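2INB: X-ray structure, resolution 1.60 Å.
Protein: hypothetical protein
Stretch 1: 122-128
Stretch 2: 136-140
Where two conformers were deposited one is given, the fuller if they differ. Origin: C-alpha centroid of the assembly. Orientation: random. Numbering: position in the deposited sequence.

Stretch 1 (122-128) QVKMLIY
Stretch 2 136-140: FQWIN

The end of a chain can be secured by its own charge as well as by its strand pairing, and the C-terminus of this hypothetical protein illustrates both. Lys124 (m, t, t, m) brings NZ to 2.6 Å from OXT of Asn140, a salt bridge to the terminal carboxylate. The side chain of Asn140 (chi1 m, chi2 -21°) adds a second anchor, its ND2 donating to Val123 O at 2.8 Å. The phi of Asn140, 74°, departs from the extended values of the residues before it.

From here the backbones run antiparallel, with 173° between the N-to-C directions of the two strands. Met125, a selenomethionine, faces Ile139 in a hydrogen-bonded pair (CA to CA 5.0 Å): Met125 N donates to Ile139 O at 2.9 Å, and Ile139 N to Met125 O at 3.0 Å. Ile127 and Gln137 form the next such pair (CA to CA 5.1 Å), less evenly: Ile127 N lies 2.8 Å from Gln137 O, but Gln137 N is 3.3 Å from Ile127 O. That carbonyl also accepts from Phe136 N at 2.8 Å, where a psi of -39° breaks the extended run. Between these pairs, Leu126 and Trp138 form a non-hydrogen-bonded pair, their CA atoms 4.9 Å apart.

Alternation sorts the side chains. Met125, Ile127, Gln137 and Ile139 share one face, where Ile139 (m, t) sets CD1 3.7 Å from Met125 CE and 3.9 Å from Ile127 CG1, touching two residues that are next to each other on this face, one on either side of Leu126 in sequence. Ile127 (m, m) also places CG2 4.0 Å from CD2 of Phe136 (chi1 t), at the ring edge. On the other face, Leu126 (t, p) meets Trp138 (chi1 m, chi2 96°): Leu126 CD1 sits 3.4 Å from Trp138 CZ3 and almost exactly above the six-membered ring, 2° off its normal, a CH-pi contact.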

ATOM      1  N   GLN A 122     -11.119  -4.246  -4.367  1.00 13.72           N
ATOM      2  CA  GLN A 122     -11.595  -5.586  -4.219  1.00 15.76           C
ATOM      3  C   GLN A 122     -10.906  -6.328  -3.082  1.00 16.30           C
ATOM      4  O   GLN A 122     -10.560  -7.514  -3.176  1.00 17.54           O
ATOM      5  CB  GLN A 122     -11.479  -6.338  -5.559  1.00 19.90           C
ATOM      6  CG  GLN A 122     -12.504  -5.918  -6.589  1.00 28.27           C
ATOM      7  CD  GLN A 122     -12.304  -4.545  -7.229  1.00 48.45           C
ATOM      8  OE1 GLN A 122     -11.175  -4.173  -7.581  1.00 55.26           O
ATOM      9  NE2 GLN A 122     -13.428  -3.787  -7.421  1.00 38.01           N
ATOM     10  N   VAL A 123     -10.723  -5.657  -1.960  1.00 13.67           N
ATOM     11  CA  VAL A 123     -10.023  -6.270  -0.823  1.00 13.06           C
ATOM     12  C   VAL A 123     -11.021  -7.189  -0.100  1.00 16.32           C
ATOM     13  O   VAL A 123     -12.110  -6.772   0.311  1.00 19.51           O
ATOM     14  CB  VAL A 123      -9.467  -5.190   0.126  1.00 14.67           C
ATOM     15  CG1 VAL A 123      -8.754  -5.835   1.346  1.00 14.23           C
ATOM     16  CG2 VAL A 123      -8.526  -4.212  -0.596  1.00 15.19           C
ATOM     17  N   LYS A 124     -10.614  -8.429   0.027  1.00 13.11           N
ATOM     18  CA  LYS A 124     -11.352  -9.439   0.765  1.00 13.10           C
ATOM     19  C   LYS A 124     -10.856  -9.413   2.205  1.00 13.72           C
ATOM     20  O   LYS A 124      -9.640  -9.253   2.428  1.00 15.54           O
ATOM     21  CB  LYS A 124     -11.120 -10.798   0.116  1.00 15.71           C
ATOM     22  CG  LYS A 124     -11.560 -10.898  -1.327  1.00 15.58           C
ATOM     23  CD  LYS A 124     -11.357 -12.312  -1.854  1.00 16.63           C
ATOM     24  CE  LYS A 124     -11.555 -12.401  -3.328  1.00 17.71           C
ATOM     25  NZ  LYS A 124     -12.934 -12.080  -3.739  1.00 21.04           N
HETATM   26  N   MSE A 125     -11.757  -9.591   3.168  0.50 13.97           N
HETATM   27  CA  MSE A 125     -11.342  -9.475   4.568  0.50 13.30           C
HETATM   28  C   MSE A 125     -11.821 -10.649   5.435  0.50 13.96           C
HETATM   29  O   MSE A 125     -12.824 -11.307   5.140  0.50 13.54           O
HETATM   30  CB  MSE A 125     -11.798  -8.141   5.163  0.50 15.55           C
HETATM   31  CG  MSE A 125     -11.141  -6.949   4.492  0.50 11.00           C
HETATM   32 SE   MSE A 125     -11.800  -5.249   5.241  0.37 22.46          SE
HETATM   33  CE  MSE A 125     -13.607  -5.476   4.519  0.50 17.06           C
ATOM     34  N   LEU A 126     -11.052 -10.910   6.478  0.50 14.37           N
ATOM     35  CA  LEU A 126     -11.406 -11.855   7.522  0.50 15.06           C
ATOM     36  C   LEU A 126     -11.576 -11.022   8.787  0.50 14.89           C
ATOM     37  O   LEU A 126     -10.605 -10.447   9.269  0.50 15.30           O
ATOM     38  CB  LEU A 126     -10.314 -12.904   7.643  0.50 17.41           C
ATOM     39  CG  LEU A 126     -10.508 -14.027   8.663  0.50 17.18           C
ATOM     40  CD1 LEU A 126     -11.853 -14.717   8.389  0.50 24.81           C
ATOM     41  CD2 LEU A 126      -9.334 -15.000   8.629  0.50 15.35           C
ATOM     42  N   ILE A 127     -12.807 -10.899   9.280  1.00 13.64           N
ATOM     43  CA  ILE A 127     -13.028 -10.142  10.486  1.00 15.23           C
ATOM     44  C   ILE A 127     -13.021 -11.106  11.666  1.00 16.13           C
ATOM     45  O   ILE A 127     -13.850 -12.041  11.721  1.00 14.71           O
ATOM     46  CB  ILE A 127     -14.336  -9.372  10.462  1.00 16.34           C
ATOM     47  CG1 ILE A 127     -14.488  -8.603   9.134  1.00 16.18           C
ATOM     48  CG2 ILE A 127     -14.394  -8.432  11.675  1.00 17.21           C
ATOM     49  CD1 ILE A 127     -13.325  -7.700   8.792  1.00 15.86           C
ATOM     50  N   TYR A 128     -12.106 -10.869  12.608  1.00 14.04           N
ATOM     51  CA  TYR A 128     -11.927 -11.781  13.766  1.00 14.00           C
ATOM     52  C   TYR A 128     -12.153 -11.046  15.084  1.00 15.72           C
ATOM     53  O   TYR A 128     -11.793  -9.886  15.234  1.00 15.24           O
ATOM     54  CB  TYR A 128     -10.561 -12.449  13.768  1.00 15.74           C
ATOM     55  CG  TYR A 128      -9.332 -11.543  13.898  1.00 15.09           C
ATOM     56  CD1 TYR A 128      -8.767 -10.929  12.762  1.00 16.34           C
ATOM     57  CD2 TYR A 128      -8.656 -11.365  15.113  1.00 16.38           C
ATOM     58  CE1 TYR A 128      -7.647 -10.127  12.870  1.00 14.75           C
ATOM     59  CE2 TYR A 128      -7.525 -10.575  15.203  1.00 17.26           C
ATOM     60  CZ  TYR A 128      -7.010  -9.968  14.105  1.00 17.10           C
ATOM     61  OH  TYR A 128      -5.862  -9.231  14.256  1.00 17.31           O
ATOM     62  N   PHE A 136     -15.680 -13.833  12.849  1.00 14.62           N
ATOM     63  CA  PHE A 136     -16.985 -13.178  12.903  1.00 15.81           C
ATOM     64  C   PHE A 136     -17.597 -13.037  11.514  1.00 14.46           C
ATOM     65  O   PHE A 136     -18.810 -13.219  11.364  1.00 15.15           O
ATOM     66  CB  PHE A 136     -16.819 -11.786  13.500  1.00 15.08           C
ATOM     67  CG  PHE A 136     -18.050 -10.917  13.385  1.00 14.23           C
ATOM     68  CD1 PHE A 136     -19.195 -11.260  14.037  1.00 15.32           C
ATOM     69  CD2 PHE A 136     -18.054  -9.768  12.571  1.00 15.72           C
ATOM     70  CE1 PHE A 136     -20.331 -10.449  13.975  1.00 17.36           C
ATOM     71  CE2 PHE A 136     -19.201  -9.008  12.468  1.00 18.91           C
ATOM     72  CZ  PHE A 136     -20.322  -9.339  13.177  1.00 18.77           C
ATOM     73  N   GLN A 137     -16.791 -12.726  10.491  1.00 14.87           N
ATOM     74  CA  GLN A 137     -17.351 -12.526   9.153  1.00 15.28           C
ATOM     75  C   GLN A 137     -16.245 -12.644   8.097  1.00 15.32           C
ATOM     76  O   GLN A 137     -15.102 -12.289   8.324  1.00 16.08           O
ATOM     77  CB  GLN A 137     -17.969 -11.127   9.075  1.00 15.01           C
ATOM     78  CG  GLN A 137     -18.861 -10.945   7.872  1.00 20.95           C
ATOM     79  CD  GLN A 137     -19.599  -9.635   7.934  1.00 27.54           C
ATOM     80  OE1 GLN A 137     -19.661  -8.996   8.982  1.00 35.36           O
ATOM     81  NE2 GLN A 137     -20.137  -9.210   6.807  1.00 30.05           N
ATOM     82  N   TRP A 138     -16.610 -13.231   6.960  1.00 17.97           N
ATOM     83  CA  TRP A 138     -15.818 -13.144   5.741  1.00 16.58           C
ATOM     84  C   TRP A 138     -16.466 -12.130   4.817  1.00 17.32           C
ATOM     85  O   TRP A 138     -17.684 -12.156   4.610  1.00 17.87           O
ATOM     86  CB  TRP A 138     -15.817 -14.487   5.068  1.00 15.82           C
ATOM     87  CG  TRP A 138     -15.154 -15.610   5.803  1.00 15.82           C
ATOM     88  CD1 TRP A 138     -15.753 -16.535   6.605  1.00 16.99           C
ATOM     89  CD2 TRP A 138     -13.778 -15.936   5.788  1.00 13.49           C
ATOM     90  NE1 TRP A 138     -14.832 -17.453   7.071  1.00 16.28           N
ATOM     91  CE2 TRP A 138     -13.605 -17.093   6.574  1.00 15.31           C
ATOM     92  CE3 TRP A 138     -12.676 -15.422   5.102  1.00 16.83           C
ATOM     93  CZ2 TRP A 138     -12.382 -17.730   6.687  1.00 16.74           C
ATOM     94  CZ3 TRP A 138     -11.439 -16.011   5.286  1.00 17.03           C
ATOM     95  CH2 TRP A 138     -11.306 -17.165   6.052  1.00 17.84           C
ATOM     96  N   ILE A 139     -15.652 -11.231   4.277  1.00 15.95           N
ATOM     97  CA  ILE A 139     -16.136 -10.172   3.350  1.00 19.11           C
ATOM     98  C   ILE A 139     -15.480 -10.305   1.957  1.00 23.16           C
ATOM     99  O   ILE A 139     -14.242 -10.397   1.831  1.00 21.27           O
ATOM    100  CB  ILE A 139     -15.878  -8.833   3.937  1.00 24.62           C
ATOM    101  CG1 ILE A 139     -16.618  -8.709   5.274  1.00 26.91           C
ATOM    102  CG2 ILE A 139     -16.246  -7.688   2.927  1.00 27.49           C
ATOM    103  CD1 ILE A 139     -16.381  -7.450   5.978  1.00 37.33           C
ATOM    104  N   ASN A 140     -16.349 -10.301   0.937  1.00 27.94           N
ATOM    105  CA  ASN A 140     -16.011 -10.169  -0.515  1.00 32.64           C
ATOM    106  C   ASN A 140     -15.412 -11.467  -0.960  1.00 37.50           C
ATOM    107  O   ASN A 140     -15.485 -12.412  -0.173  1.00 37.85           O
ATOM    108  CB  ASN A 140     -15.068  -9.007  -0.840  1.00 33.87           C
ATOM    109  CG  ASN A 140     -15.676  -7.676  -0.573  1.00 41.49           C
ATOM    110  OD1 ASN A 140     -16.904  -7.565  -0.526  1.00 34.39           O
ATOM    111  ND2 ASN A 140     -14.818  -6.619  -0.420  1.00 32.99           N
ATOM    112  OXT ASN A 140     -14.888 -11.533  -2.091  1.00 43.79           O
TER